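Local coordinates for Lmo0135 protein (Listeria monocytogenes EGD-e, PDB 5ISU) that probably serves as the extracellular substrate-binding component of an ABC transporter, capturing solutes, possibly peptides, for uptake into the cell, at residues A[20-25]-A[209-214]; A[121-126]-A[133-138]; A[309-314]-A[440-445]; A[422-427]-A[459-464]. One frame throughout, in Å; residues are numbered along the deposited sequence.

Along the chain, contact 2 falls between the two segments of contact 1, while contacts 3 and 4 come later and interleave: 309-314, 422-427, 440-445, 459-464. Contact 1 pairs strands 19-24 and 208-213 of a mixed sheet, and contact 2 is the hairpin of strands 121-129 and 132-136 in a separate antiparallel sheet, their centres 39 Å apart. Contacts 3 and 4 lie at the two ends of helix 442-458, centres 21 Å apart, and contact 4 leads into strand 462-475 of a large mixed sheet. Both lie on the opposite side of the chain's centre from contact 1; helix 442-458 joins them, whereas contacts 1 and 2 belong to two other sheets of this family 5 solute-binding fold.

Contact 1: residues A[20-25]-A[209-214]; sequences LIIGVT and VTFRIT
Ile22 and Phe211 lie side by side on the buried face of two parallel strands, 20-24 and 209-213, paired in register. Packing is dense on this face. Ile22 CD1 reaches Phe211 CE1 at 3.7 Å and also touches Val209 CG1. With CG anti to the carbonyl carbon (chi1 -72°), the Phe211 ring points the same way as Ile22 and takes Val24 CG1 at its edge, 3.9 Å from Phe211 CD1. Thr43 and Ile44 of helix 39-48 touch the Phe211 side chain, so the strand pair is joined to that helix. The other face, with Ile21, Thr210 and Arg212, is partly exposed and more polar. There the arginine bends away from strand 20-24, and a water donates to Leu20 O and lies 2.7 Å from Thr210 OG1. Between the faces runs a ladder of five backbone hydrogen bonds, from Thr210 N to Leu20 O through to Thr214 N to Val24 O. The bond from Ile22 N to Thr210 O spans 2.8 Å and is nearly straight, at 173°. Leu20 O therefore accepts from both the amide of Thr210 and the water. The ladder takes up the groups that face across the pair, while Ile21 and Gly23 bond outward to Asn230 and Leu231, and Val209 and Phe211 to Leu193 and Val191. Backbone bonding and apolar packing together tie the two strands, with the apolar face turned to helix 39-48.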
loop_
_atom_site.group_PDB
_atom_site.type_symbol
_atom_site.label_atom_id
_atom_site.label_comp_id
_atom_site.label_asym_id
_atom_site.label_seq_id
_atom_site.Cartn_x
_atom_site.Cartn_y
_atom_site.Cartn_z
ATOM N N LEU A 20 13.455 17.565 -13.760
ATOM C CA LEU A 20 12.857 17.399 -12.436
ATOM C C LEU A 20 13.709 16.385 -11.703
ATOM O O LEU A 20 14.010 15.323 -12.242
ATOM C CB LEU A 20 11.428 16.877 -12.504
ATOM C CG LEU A 20 10.724 16.649 -11.152
ATOM C CD1 LEU A 20 10.457 17.963 -10.448
ATOM C CD2 LEU A 20 9.414 15.914 -11.349
ATOM N N ILE A 21 14.098 16.730 -10.479
ATOM C CA ILE A 21 14.907 15.877 -9.624
ATOM C C ILE A 21 14.010 15.455 -8.477
ATOM O O ILE A 21 13.471 16.312 -7.778
ATOM C CB ILE A 21 16.089 16.652 -9.028
ATOM C CG1 ILE A 21 16.901 17.326 -10.129
ATOM C CG2 ILE A 21 16.977 15.719 -8.230
ATOM C CD1 ILE A 21 17.673 16.351 -10.976
ATOM N N ILE A 22 13.847 14.146 -8.288
ATOM C CA ILE A 22 12.988 13.615 -7.229
ATOM C C ILE A 22 13.818 12.876 -6.193
ATOM O O ILE A 22 14.624 12.016 -6.529
ATOM C CB ILE A 22 11.947 12.653 -7.806
ATOM C CG1 ILE A 22 11.262 13.275 -9.024
ATOM C CG2 ILE A 22 10.942 12.234 -6.723
ATOM C CD1 ILE A 22 10.188 12.395 -9.627
ATOM N N GLY A 23 13.605 13.204 -4.929
ATOM C CA GLY A 23 14.383 12.593 -3.846
ATOM C C GLY A 23 13.734 11.315 -3.360
ATOM O O GLY A 23 12.535 11.299 -3.102
ATOM N N VAL A 24 14.510 10.235 -3.315
ATOM C CA VAL A 24 14.043 8.955 -2.770
ATOM C C VAL A 24 15.057 8.542 -1.700
ATOM O O VAL A 24 16.183 9.066 -1.663
ATOM C CB VAL A 24 13.862 7.877 -3.842
ATOM C CG1 VAL A 24 12.792 8.303 -4.819
ATOM C CG2 VAL A 24 15.162 7.589 -4.571
ATOM N N THR A 25 14.680 7.598 -0.851
ATOM C CA THR A 25 15.515 7.225 0.289
ATOM C C THR A 25 16.513 6.074 0.112
ATOM O O THR A 25 17.534 6.053 0.808
ATOM C CB THR A 25 14.636 6.917 1.516
ATOM O OG1 THR A 25 13.756 5.828 1.216
ATOM C CG2 THR A 25 13.828 8.159 1.916
ATOM N N VAL A 209 13.877 13.354 -15.976
ATOM C CA VAL A 209 13.516 13.092 -14.586
ATOM C C VAL A 209 14.614 12.246 -13.985
ATOM O O VAL A 209 14.999 11.229 -14.551
ATOM C CB VAL A 209 12.164 12.382 -14.443
ATOM C CG1 VAL A 209 11.904 11.997 -12.991
ATOM C CG2 VAL A 209 11.035 13.269 -14.939
ATOM N N THR A 210 15.127 12.685 -12.842
ATOM C CA THR A 210 16.192 11.986 -12.162
ATOM C C THR A 210 15.701 11.656 -10.779
ATOM O O THR A 210 15.117 12.514 -10.117
ATOM C CB THR A 210 17.446 12.878 -12.030
ATOM O OG1 THR A 210 17.881 13.293 -13.324
ATOM C CG2 THR A 210 18.601 12.136 -11.323
ATOM N N PHE A 211 15.884 10.406 -10.361
ATOM C CA PHE A 211 15.539 9.995 -9.000
ATOM C C PHE A 211 16.841 10.010 -8.232
ATOM O O PHE A 211 17.714 9.188 -8.500
ATOM C CB PHE A 211 14.893 8.611 -8.958
ATOM C CG PHE A 211 13.490 8.595 -9.493
ATOM C CD1 PHE A 211 12.410 8.837 -8.648
ATOM C CD2 PHE A 211 13.246 8.369 -10.835
ATOM C CE1 PHE A 211 11.114 8.832 -9.127
ATOM C CE2 PHE A 211 11.947 8.381 -11.331
ATOM C CZ PHE A 211 10.884 8.596 -10.476
ATOM N N ARG A 212 16.961 10.969 -7.308
ATOM C CA ARG A 212 18.169 11.166 -6.482
ATOM C C ARG A 212 18.088 10.432 -5.144
ATOM O O ARG A 212 17.218 10.707 -4.333
ATOM C CB ARG A 212 18.371 12.668 -6.245
ATOM C CG ARG A 212 19.476 13.078 -5.284
ATOM C CD ARG A 212 20.849 12.598 -5.703
ATOM N NE ARG A 212 21.309 13.177 -6.967
ATOM C CZ ARG A 212 22.490 12.902 -7.527
ATOM N NH1 ARG A 212 23.344 12.053 -6.944
ATOM N NH2 ARG A 212 22.823 13.471 -8.685
ATOM N N ILE A 213 19.045 9.553 -4.897
ATOM C CA ILE A 213 19.071 8.738 -3.688
ATOM C C ILE A 213 19.784 9.422 -2.510
ATOM O O ILE A 213 20.993 9.473 -2.492
ATOM C CB ILE A 213 19.764 7.384 -3.991
ATOM C CG1 ILE A 213 19.073 6.687 -5.167
ATOM C CG2 ILE A 213 19.763 6.490 -2.753
ATOM C CD1 ILE A 213 19.727 5.394 -5.603
ATOM N N THR A 214 19.027 9.938 -1.537
ATOM C CA THR A 214 19.607 10.574 -0.337
ATOM C C THR A 214 18.810 10.134 0.899
ATOM O O THR A 214 17.625 10.483 1.064
ATOM C CB THR A 214 19.674 12.125 -0.417
ATOM O OG1 THR A 214 20.281 12.530 -1.654
ATOM C CG2 THR A 214 20.504 12.717 0.770
HETATM O O HOH W 1 16.459 15.519 -14.008
#

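Contact 2: residues A[121-126]-A[133-138]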
loop_
_atom_site.group_PDB
_atom_site.type_symbol
_atom_site.label_atom_id
_atom_site.label_comp_id
_atom_site.label_asym_id
_atom_site.label_seq_id
_atom_site.Cartn_x
_atom_site.Cartn_y
_atom_site.Cartn_z
ATOM N N LYS A 121 -6.865 -23.431 -9.679
ATOM C CA LYS A 121 -7.083 -23.362 -11.137
ATOM C C LYS A 121 -6.700 -21.965 -11.636
ATOM O O LYS A 121 -7.119 -20.953 -11.047
ATOM C CB LYS A 121 -8.525 -23.650 -11.584
ATOM C CG LYS A 121 -8.969 -25.110 -11.521
ATOM C CD LYS A 121 -9.761 -25.458 -10.274
ATOM C CE LYS A 121 -11.162 -24.855 -10.324
ATOM N NZ LYS A 121 -12.016 -25.299 -9.183
ATOM N N PRO A 122 -5.935 -21.900 -12.740
ATOM C CA PRO A 122 -5.547 -20.602 -13.244
ATOM C C PRO A 122 -6.614 -19.979 -14.129
ATOM O O PRO A 122 -7.436 -20.695 -14.712
ATOM C CB PRO A 122 -4.323 -20.938 -14.097
ATOM C CG PRO A 122 -4.644 -22.268 -14.674
ATOM C CD PRO A 122 -5.473 -22.984 -13.632
ATOM N N VAL A 123 -6.618 -18.651 -14.190
ATOM C CA VAL A 123 -7.481 -17.934 -15.127
ATOM C C VAL A 123 -6.921 -18.205 -16.533
ATOM O O VAL A 123 -5.716 -18.365 -16.688
ATOM C CB VAL A 123 -7.468 -16.391 -14.876
ATOM C CG1 VAL A 123 -6.067 -15.800 -15.003
ATOM C CG2 VAL A 123 -8.405 -15.670 -15.840
ATOM N N LYS A 124 -7.780 -18.331 -17.537
ATOM C CA LYS A 124 -7.302 -18.482 -18.913
ATOM C C LYS A 124 -7.339 -17.104 -19.554
ATOM O O LYS A 124 -8.202 -16.285 -19.240
ATOM C CB LYS A 124 -8.078 -19.543 -19.724
ATOM C CG LYS A 124 -7.483 -20.950 -19.577
ATOM C CD LYS A 124 -7.954 -21.977 -20.620
ATOM C CE LYS A 124 -9.256 -22.687 -20.255
ATOM N NZ LYS A 124 -10.420 -21.775 -20.097
ATOM N N VAL A 125 -6.355 -16.825 -20.401
ATOM C CA VAL A 125 -6.270 -15.537 -21.070
ATOM C C VAL A 125 -6.007 -15.768 -22.554
ATOM O O VAL A 125 -5.271 -16.676 -22.929
ATOM C CB VAL A 125 -5.224 -14.624 -20.396
ATOM C CG1 VAL A 125 -3.820 -15.211 -20.487
ATOM C CG2 VAL A 125 -5.272 -13.242 -21.011
ATOM N N GLU A 126 -6.593 -14.921 -23.391
ATOM C CA GLU A 126 -6.516 -15.083 -24.837
ATOM C C GLU A 126 -6.550 -13.734 -25.546
ATOM O O GLU A 126 -7.248 -12.816 -25.116
ATOM C CB GLU A 126 -7.721 -15.938 -25.279
ATOM C CG GLU A 126 -7.837 -16.239 -26.763
ATOM C CD GLU A 126 -9.145 -16.942 -27.140
ATOM O OE1 GLU A 126 -10.044 -17.117 -26.274
ATOM O OE2 GLU A 126 -9.282 -17.305 -28.327
ATOM N N VAL A 133 -8.169 -8.444 -25.213
ATOM C CA VAL A 133 -7.751 -9.512 -24.302
ATOM C C VAL A 133 -9.011 -10.057 -23.631
ATOM O O VAL A 133 -9.838 -9.275 -23.150
ATOM C CB VAL A 133 -6.834 -8.972 -23.183
ATOM C CG1 VAL A 133 -6.232 -10.112 -22.387
ATOM C CG2 VAL A 133 -5.720 -8.111 -23.757
ATOM N N LYS A 134 -9.166 -11.385 -23.609
ATOM C CA LYS A 134 -10.330 -12.034 -22.981
ATOM C C LYS A 134 -9.836 -12.933 -21.857
ATOM O O LYS A 134 -9.029 -13.838 -22.100
ATOM C CB LYS A 134 -11.094 -12.895 -23.986
ATOM C CG LYS A 134 -12.360 -13.521 -23.418
ATOM C CD LYS A 134 -12.735 -14.836 -24.085
ATOM C CE LYS A 134 -13.103 -14.676 -25.544
ATOM N NZ LYS A 134 -13.428 -15.995 -26.155
ATOM N N PHE A 135 -10.309 -12.677 -20.635
ATOM C CA PHE A 135 -9.970 -13.487 -19.476
ATOM C C PHE A 135 -11.186 -14.343 -19.154
ATOM O O PHE A 135 -12.304 -13.831 -19.103
ATOM C CB PHE A 135 -9.711 -12.639 -18.219
ATOM C CG PHE A 135 -8.509 -11.729 -18.289
ATOM C CD1 PHE A 135 -8.634 -10.433 -18.753
ATOM C CD2 PHE A 135 -7.282 -12.146 -17.806
ATOM C CE1 PHE A 135 -7.545 -9.571 -18.775
ATOM C CE2 PHE A 135 -6.183 -11.300 -17.828
ATOM C CZ PHE A 135 -6.312 -10.007 -18.315
ATOM N N THR A 136 -10.961 -15.627 -18.920
ATOM C CA THR A 136 -12.028 -16.551 -18.575
ATOM C C THR A 136 -11.682 -17.201 -17.236
ATOM O O THR A 136 -10.720 -17.967 -17.140
ATOM C CB THR A 136 -12.232 -17.605 -19.673
ATOM O OG1 THR A 136 -10.955 -18.068 -20.130
ATOM C CG2 THR A 136 -12.978 -17.003 -20.861
ATOM N N LEU A 137 -12.448 -16.850 -16.203
ATOM C CA LEU A 137 -12.240 -17.382 -14.858
ATOM C C LEU A 137 -12.886 -18.719 -14.730
ATOM O O LEU A 137 -13.915 -18.943 -15.359
ATOM C CB LEU A 137 -12.900 -16.489 -13.802
ATOM C CG LEU A 137 -12.355 -15.091 -13.609
ATOM C CD1 LEU A 137 -13.172 -14.377 -12.550
ATOM C CD2 LEU A 137 -10.901 -15.149 -13.213
ATOM N N PRO A 138 -12.324 -19.594 -13.872
ATOM C CA PRO A 138 -12.909 -20.933 -13.620
ATOM C C PRO A 138 -14.179 -20.863 -12.748
ATOM O O PRO A 138 -15.117 -21.623 -12.951
ATOM C CB PRO A 138 -11.779 -21.684 -12.904
ATOM C CG PRO A 138 -10.933 -20.609 -12.278
ATOM C CD PRO A 138 -11.035 -19.408 -13.174
HETATM O O HOH W 2 -10.010 -16.428 -22.025
#
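Lys124 and Thr136 form a hydrogen-bonded pair of the antiparallel hairpin made by strands 121-129 and 132-136. Four backbone hydrogen bonds hold it: Lys124 and Thr136 exchange one in each direction, and Glu126 and Lys134 do the same. In the second pair the bond from Lys134 N to Glu126 O is short, 2.8 Å, whereas the return bond from Glu126 N to Lys134 O is bent to 136°. A water adds to this pattern, donating to Lys134 O at 2.8 Å and, in the conformer given, lying 2.7 Å from Thr136 OG1.

Apolar contacts gather around Val125 and Phe135, on the face away from Lys124 and Thr136, and continue past the strand ends. Val125 CG2, anti to its backbone N, sits over one face of the Phe135 ring in a CH-pi contact, 4.2 Å from the centroid, and touches Val133 CG1 at 3.6 Å. Val123 CG2 comes to the edge of the same ring and packs on Leu137 CD2 at 3.7 Å. Phe144 meets Phe135 edge-to-face. Farther along, Lys121 CB packs against Pro138 CG.

The charged interaction belongs to the face with Lys124 and Thr136: Glu126 and Lys134 run side by side, and Glu126 OE1 forms a salt bridge with Lys134 NZ at 3.6 Å. This length suggests a modest electrostatic contribution at the outer surface, whereas Val133 and Phe135 join the hairpin to helix 93-104.

Contact 3: residues A[309-314]-A[440-445]; sequences NTKYFT and ADDKER
Tyr312 reaches from the loop 309-314 to Asp442 and Arg445 in the first turn of helix 442-458. CG, anti to the carbonyl carbon (chi1 -46°), starts the ring on its way from CB between Arg445 and Asp442. Along the ring, Tyr312 CE2 comes 3.9 Å from Arg445 CD, with the guanidinium plane turned 84° from that of the ring. On the other flank Tyr312 CE1 approaches Asp442 OD1 at 3.5 Å, and this oxygen lies at the ring's edge, in its plane. Tyr312 occupies the third position of a type II turn from Thr310 to Phe313, closed by the bond from Phe313 N to Thr310 O, and its CB points toward segment 440-445, where Asp441 is the N-cap and accepts weakly from Lys443 N. At the tip, Tyr312 OH donates to Asp442 OD1 at 2.6 Å, meeting the anti side of the carboxylate 28° out of its plane. Lys311 NZ adds a weak bond to the same hydroxyl oxygen, and Lys311 CB lies over one ring face, toward the rim. Lys311 NZ also stands 4.2 Å from Arg445 NH1, a like-charge approach probably eased by Asp405, salt-bridged to NH1, and by Asp442 OD1, 4.4 Å from Lys311 NZ; Arg445 NH2 is bound by Tyr449 OH.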
loop_
_atom_site.group_PDB
_atom_site.type_symbol
_atom_site.label_atom_id
_atom_site.label_comp_id
_atom_site.label_asym_id
_atom_site.label_seq_id
_atom_site.Cartn_x
_atom_site.Cartn_y
_atom_site.Cartn_z
ATOM N N ASN A 309 -10.528 3.869 1.126
ATOM C CA ASN A 309 -10.483 3.547 -0.303
ATOM C C ASN A 309 -11.026 2.158 -0.629
ATOM O O ASN A 309 -11.318 1.871 -1.791
ATOM C CB ASN A 309 -9.023 3.561 -0.802
ATOM C CG ASN A 309 -8.135 2.571 -0.033
ATOM O OD1 ASN A 309 -7.920 2.728 1.179
ATOM N ND2 ASN A 309 -7.603 1.561 -0.737
ATOM N N THR A 310 -11.121 1.286 0.373
ATOM C CA THR A 310 -11.512 -0.103 0.121
ATOM C C THR A 310 -13.005 -0.276 0.015
ATOM O O THR A 310 -13.724 0.141 0.912
ATOM C CB THR A 310 -11.013 -1.016 1.252
ATOM O OG1 THR A 310 -9.595 -0.857 1.415
ATOM C CG2 THR A 310 -11.334 -2.473 0.953
ATOM N N LYS A 311 -13.477 -0.940 -1.041
ATOM C CA LYS A 311 -14.920 -1.181 -1.189
ATOM C C LYS A 311 -15.558 -1.760 0.054
ATOM O O LYS A 311 -14.992 -2.633 0.710
ATOM C CB LYS A 311 -15.284 -2.088 -2.361
ATOM C CG LYS A 311 -15.389 -1.373 -3.682
ATOM C CD LYS A 311 -16.268 -2.127 -4.657
ATOM C CE LYS A 311 -15.785 -3.538 -4.936
ATOM N NZ LYS A 311 -16.680 -4.159 -5.954
ATOM N N TYR A 312 -16.754 -1.247 0.343
ATOM C CA TYR A 312 -17.583 -1.659 1.470
ATOM C C TYR A 312 -17.097 -1.113 2.816
ATOM O O TYR A 312 -17.594 -1.503 3.879
ATOM C CB TYR A 312 -17.796 -3.182 1.468
ATOM C CG TYR A 312 -18.160 -3.693 0.076
ATOM C CD1 TYR A 312 -19.251 -3.174 -0.615
ATOM C CD2 TYR A 312 -17.408 -4.680 -0.545
ATOM C CE1 TYR A 312 -19.585 -3.628 -1.881
ATOM C CE2 TYR A 312 -17.734 -5.152 -1.814
ATOM C CZ TYR A 312 -18.814 -4.618 -2.484
ATOM O OH TYR A 312 -19.124 -5.078 -3.739
ATOM N N PHE A 313 -16.159 -0.176 2.778
ATOM C CA PHE A 313 -15.730 0.461 4.000
ATOM C C PHE A 313 -16.955 1.082 4.674
ATOM O O PHE A 313 -17.820 1.612 3.987
ATOM C CB PHE A 313 -14.746 1.592 3.711
ATOM C CG PHE A 313 -14.493 2.486 4.896
ATOM C CD1 PHE A 313 -13.490 2.198 5.790
ATOM C CD2 PHE A 313 -15.274 3.626 5.113
ATOM C CE1 PHE A 313 -13.255 3.019 6.897
ATOM C CE2 PHE A 313 -15.040 4.459 6.215
ATOM C CZ PHE A 313 -14.040 4.144 7.115
ATOM N N THR A 314 -17.026 0.981 6.004
ATOM C CA THR A 314 -18.076 1.650 6.787
ATOM C C THR A 314 -17.463 2.083 8.110
ATOM O O THR A 314 -16.726 1.321 8.714
ATOM C CB THR A 314 -19.344 0.794 7.039
ATOM O OG1 THR A 314 -20.259 1.537 7.859
ATOM C CG2 THR A 314 -19.030 -0.500 7.761
ATOM N N ALA A 440 -20.930 -12.537 -6.129
ATOM C CA ALA A 440 -20.962 -11.515 -7.185
ATOM C C ALA A 440 -21.903 -10.338 -6.944
ATOM O O ALA A 440 -21.559 -9.214 -7.282
ATOM C CB ALA A 440 -21.304 -12.164 -8.516
ATOM N N ASP A 441 -23.092 -10.593 -6.400
ATOM C CA ASP A 441 -24.079 -9.522 -6.168
ATOM C C ASP A 441 -23.484 -8.474 -5.231
ATOM O O ASP A 441 -23.005 -8.803 -4.147
ATOM C CB ASP A 441 -25.396 -10.087 -5.605
ATOM C CG ASP A 441 -26.545 -9.070 -5.627
ATOM O OD1 ASP A 441 -26.305 -7.848 -5.782
ATOM O OD2 ASP A 441 -27.708 -9.508 -5.485
ATOM N N ASP A 442 -23.535 -7.215 -5.670
ATOM C CA ASP A 442 -22.936 -6.102 -4.941
ATOM C C ASP A 442 -23.475 -5.946 -3.519
ATOM O O ASP A 442 -22.688 -5.892 -2.568
ATOM C CB ASP A 442 -23.127 -4.788 -5.720
ATOM C CG ASP A 442 -22.218 -3.657 -5.210
ATOM O OD1 ASP A 442 -20.991 -3.876 -5.042
ATOM O OD2 ASP A 442 -22.716 -2.527 -5.026
ATOM N N LYS A 443 -24.803 -5.870 -3.383
ATOM C CA LYS A 443 -25.436 -5.698 -2.065
ATOM C C LYS A 443 -25.211 -6.890 -1.118
ATOM O O LYS A 443 -24.957 -6.679 0.071
ATOM C CB LYS A 443 -26.925 -5.325 -2.172
ATOM C CG LYS A 443 -27.773 -6.204 -3.078
ATOM C CD LYS A 443 -29.205 -5.679 -3.173
ATOM C CE LYS A 443 -29.908 -6.180 -4.433
ATOM N NZ LYS A 443 -29.922 -7.662 -4.561
ATOM N N GLU A 444 -25.270 -8.119 -1.630
ATOM C CA GLU A 444 -24.988 -9.300 -0.787
ATOM C C GLU A 444 -23.509 -9.330 -0.355
ATOM O O GLU A 444 -23.169 -9.808 0.726
ATOM C CB GLU A 444 -25.316 -10.602 -1.509
ATOM C CG GLU A 444 -26.799 -10.836 -1.776
ATOM C CD GLU A 444 -27.070 -12.176 -2.469
ATOM O OE1 GLU A 444 -26.093 -12.860 -2.874
ATOM O OE2 GLU A 444 -28.261 -12.547 -2.612
ATOM N N ARG A 445 -22.638 -8.801 -1.207
ATOM C CA ARG A 445 -21.227 -8.784 -0.920
ATOM C C ARG A 445 -20.966 -7.653 0.104
ATOM O O ARG A 445 -20.129 -7.795 0.997
ATOM C CB ARG A 445 -20.420 -8.624 -2.220
ATOM C CG ARG A 445 -18.996 -9.105 -2.076
ATOM C CD ARG A 445 -18.060 -8.773 -3.229
ATOM N NE ARG A 445 -16.735 -9.281 -2.852
ATOM C CZ ARG A 445 -15.561 -8.787 -3.239
ATOM N NH1 ARG A 445 -15.485 -7.714 -4.030
ATOM N NH2 ARG A 445 -14.447 -9.357 -2.781
#

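Contact 4: residues A[422-427]-A[459-464]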
loop_
_atom_site.group_PDB
_atom_site.type_symbol
_atom_site.label_atom_id
_atom_site.label_comp_id
_atom_site.label_asym_id
_atom_site.label_seq_id
_atom_site.Cartn_x
_atom_site.Cartn_y
_atom_site.Cartn_z
ATOM N N SER A 422 -2.279 -10.742 15.405
ATOM C CA SER A 422 -3.042 -10.933 16.621
ATOM C C SER A 422 -3.221 -12.430 16.971
ATOM O O SER A 422 -3.581 -12.751 18.097
ATOM C CB SER A 422 -4.407 -10.255 16.481
ATOM O OG SER A 422 -4.283 -8.867 16.170
ATOM N N ASN A 423 -2.963 -13.323 16.009
ATOM C CA ASN A 423 -3.114 -14.784 16.186
ATOM C C ASN A 423 -4.559 -15.160 16.588
ATOM O O ASN A 423 -4.789 -16.101 17.361
ATOM C CB ASN A 423 -2.086 -15.338 17.188
ATOM C CG ASN A 423 -0.656 -15.099 16.747
ATOM O OD1 ASN A 423 -0.229 -15.599 15.720
ATOM N ND2 ASN A 423 0.105 -14.352 17.551
ATOM N N TYR A 424 -5.509 -14.421 16.011
ATOM C CA TYR A 424 -6.949 -14.589 16.237
ATOM C C TYR A 424 -7.506 -15.736 15.392
ATOM O O TYR A 424 -7.427 -15.710 14.166
ATOM C CB TYR A 424 -7.632 -13.267 15.885
ATOM C CG TYR A 424 -9.144 -13.220 15.905
ATOM C CD1 TYR A 424 -9.853 -13.260 17.104
ATOM C CD2 TYR A 424 -9.862 -13.028 14.728
ATOM C CE1 TYR A 424 -11.234 -13.162 17.118
ATOM C CE2 TYR A 424 -11.241 -12.935 14.740
ATOM C CZ TYR A 424 -11.920 -12.997 15.931
ATOM O OH TYR A 424 -13.292 -12.903 15.935
ATOM N N HIS A 425 -8.073 -16.740 16.057
ATOM C CA HIS A 425 -8.606 -17.921 15.374
ATOM C C HIS A 425 -10.120 -18.021 15.524
ATOM O O HIS A 425 -10.635 -18.334 16.604
ATOM C CB HIS A 425 -7.917 -19.184 15.896
ATOM C CG HIS A 425 -6.426 -19.075 15.930
ATOM N ND1 HIS A 425 -5.671 -18.827 14.801
ATOM C CD2 HIS A 425 -5.547 -19.180 16.953
ATOM C CE1 HIS A 425 -4.393 -18.772 15.129
ATOM N NE2 HIS A 425 -4.290 -18.991 16.428
ATOM N N ASN A 426 -10.822 -17.764 14.422
ATOM C CA ASN A 426 -12.277 -17.801 14.385
ATOM C C ASN A 426 -12.774 -18.404 13.058
ATOM O O ASN A 426 -12.872 -17.694 12.045
ATOM C CB ASN A 426 -12.799 -16.369 14.571
ATOM C CG ASN A 426 -14.315 -16.276 14.516
ATOM O OD1 ASN A 426 -15.016 -17.229 14.125
ATOM N ND2 ASN A 426 -14.835 -15.116 14.894
ATOM N N LYS A 427 -13.094 -19.708 13.087
ATOM C CA LYS A 427 -13.598 -20.441 11.909
ATOM C C LYS A 427 -14.824 -19.819 11.236
ATOM O O LYS A 427 -14.904 -19.786 10.016
ATOM C CB LYS A 427 -13.921 -21.910 12.238
ATOM C CG LYS A 427 -12.758 -22.882 12.173
ATOM C CD LYS A 427 -13.297 -24.314 12.298
ATOM C CE LYS A 427 -12.266 -25.401 12.007
ATOM N NZ LYS A 427 -11.140 -25.406 12.980
ATOM N N ASP A 459 -14.959 -7.976 18.498
ATOM C CA ASP A 459 -13.998 -8.836 19.238
ATOM C C ASP A 459 -12.688 -8.143 19.608
ATOM O O ASP A 459 -11.767 -8.785 20.160
ATOM C CB ASP A 459 -13.707 -10.141 18.476
ATOM C CG ASP A 459 -14.847 -11.143 18.567
ATOM O OD1 ASP A 459 -15.848 -10.836 19.240
ATOM O OD2 ASP A 459 -14.731 -12.244 17.979
ATOM N N ALA A 460 -12.620 -6.838 19.335
ATOM C CA ALA A 460 -11.431 -6.051 19.592
ATOM C C ALA A 460 -10.167 -6.823 19.247
ATOM O O ALA A 460 -9.265 -6.961 20.076
ATOM C CB ALA A 460 -11.407 -5.573 21.035
ATOM N N VAL A 461 -10.118 -7.319 18.014
ATOM C CA VAL A 461 -8.971 -8.090 17.511
ATOM C C VAL A 461 -7.729 -7.211 17.423
ATOM O O VAL A 461 -6.607 -7.656 17.708
ATOM C CB VAL A 461 -9.279 -8.700 16.133
ATOM C CG1 VAL A 461 -8.087 -9.491 15.615
ATOM C CG2 VAL A 461 -10.511 -9.589 16.231
ATOM N N ILE A 462 -7.936 -5.975 16.983
ATOM C CA ILE A 462 -6.877 -4.974 16.923
ATOM C C ILE A 462 -7.475 -3.680 17.453
ATOM O O ILE A 462 -8.635 -3.653 17.835
ATOM C CB ILE A 462 -6.392 -4.726 15.484
ATOM C CG1 ILE A 462 -7.532 -4.163 14.612
ATOM C CG2 ILE A 462 -5.826 -6.011 14.895
ATOM C CD1 ILE A 462 -7.060 -3.562 13.306
ATOM N N TYR A 463 -6.672 -2.627 17.472
ATOM C CA TYR A 463 -7.130 -1.286 17.814
ATOM C C TYR A 463 -6.725 -0.391 16.634
ATOM O O TYR A 463 -5.563 -0.030 16.525
ATOM C CB TYR A 463 -6.512 -0.761 19.119
ATOM C CG TYR A 463 -7.072 0.595 19.513
ATOM C CD1 TYR A 463 -8.248 0.689 20.229
ATOM C CD2 TYR A 463 -6.445 1.776 19.126
ATOM C CE1 TYR A 463 -8.784 1.913 20.569
ATOM C CE2 TYR A 463 -6.965 3.001 19.461
ATOM C CZ TYR A 463 -8.142 3.068 20.192
ATOM O OH TYR A 463 -8.686 4.294 20.563
ATOM N N PRO A 464 -7.654 -0.111 15.699
ATOM C CA PRO A 464 -7.307 0.792 14.576
ATOM C C PRO A 464 -7.104 2.198 15.112
ATOM O O PRO A 464 -8.002 2.742 15.719
ATOM C CB PRO A 464 -8.532 0.732 13.655
ATOM C CG PRO A 464 -9.382 -0.398 14.174
ATOM C CD PRO A 464 -9.045 -0.582 15.617
#
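The Schellman motif that ends helix 442-458 gives this contact its shape, bringing Asp459 and Val461 against Tyr424 and Ser422 in the loop before helix 427-438. Val461 CG1 is anti to the backbone N (chi1 180°), and CG2, beside that N, stands over the centre of the Tyr424 ring in a CH-pi contact, 3.5 Å from the centroid and only 4° off the normal. Val461 CG1 meets Tyr424 CB at 3.8 Å and also Ser422 CB. Ala460, at positive phi, is the C-prime residue of the motif, in which Val461 N bonds Ile456 O and Ala460 N bonds Ala457 O, and the chain then turns into strand 462-475. Asp459, the first residue to leave the helix, approaches the ring at its edge. There Tyr424 OH donates to Asp459 OD2 at 2.6 Å, with ring and carboxylate planes 73° apart. The same Tyr424 OH accepts from Asn426 ND2 at 2.9 Å, its oxygen lying in the amide plane of Asn426. Asn426 OD1 in turn caps Leu429 N at the start of helix 427-438, so one side chain serves both the tyrosine and the helix end. At the backbone of Val461, Ser422 OG donates to Val461 O at 3.0 Å from above the carbonyl plane and touches Ile462 CG2.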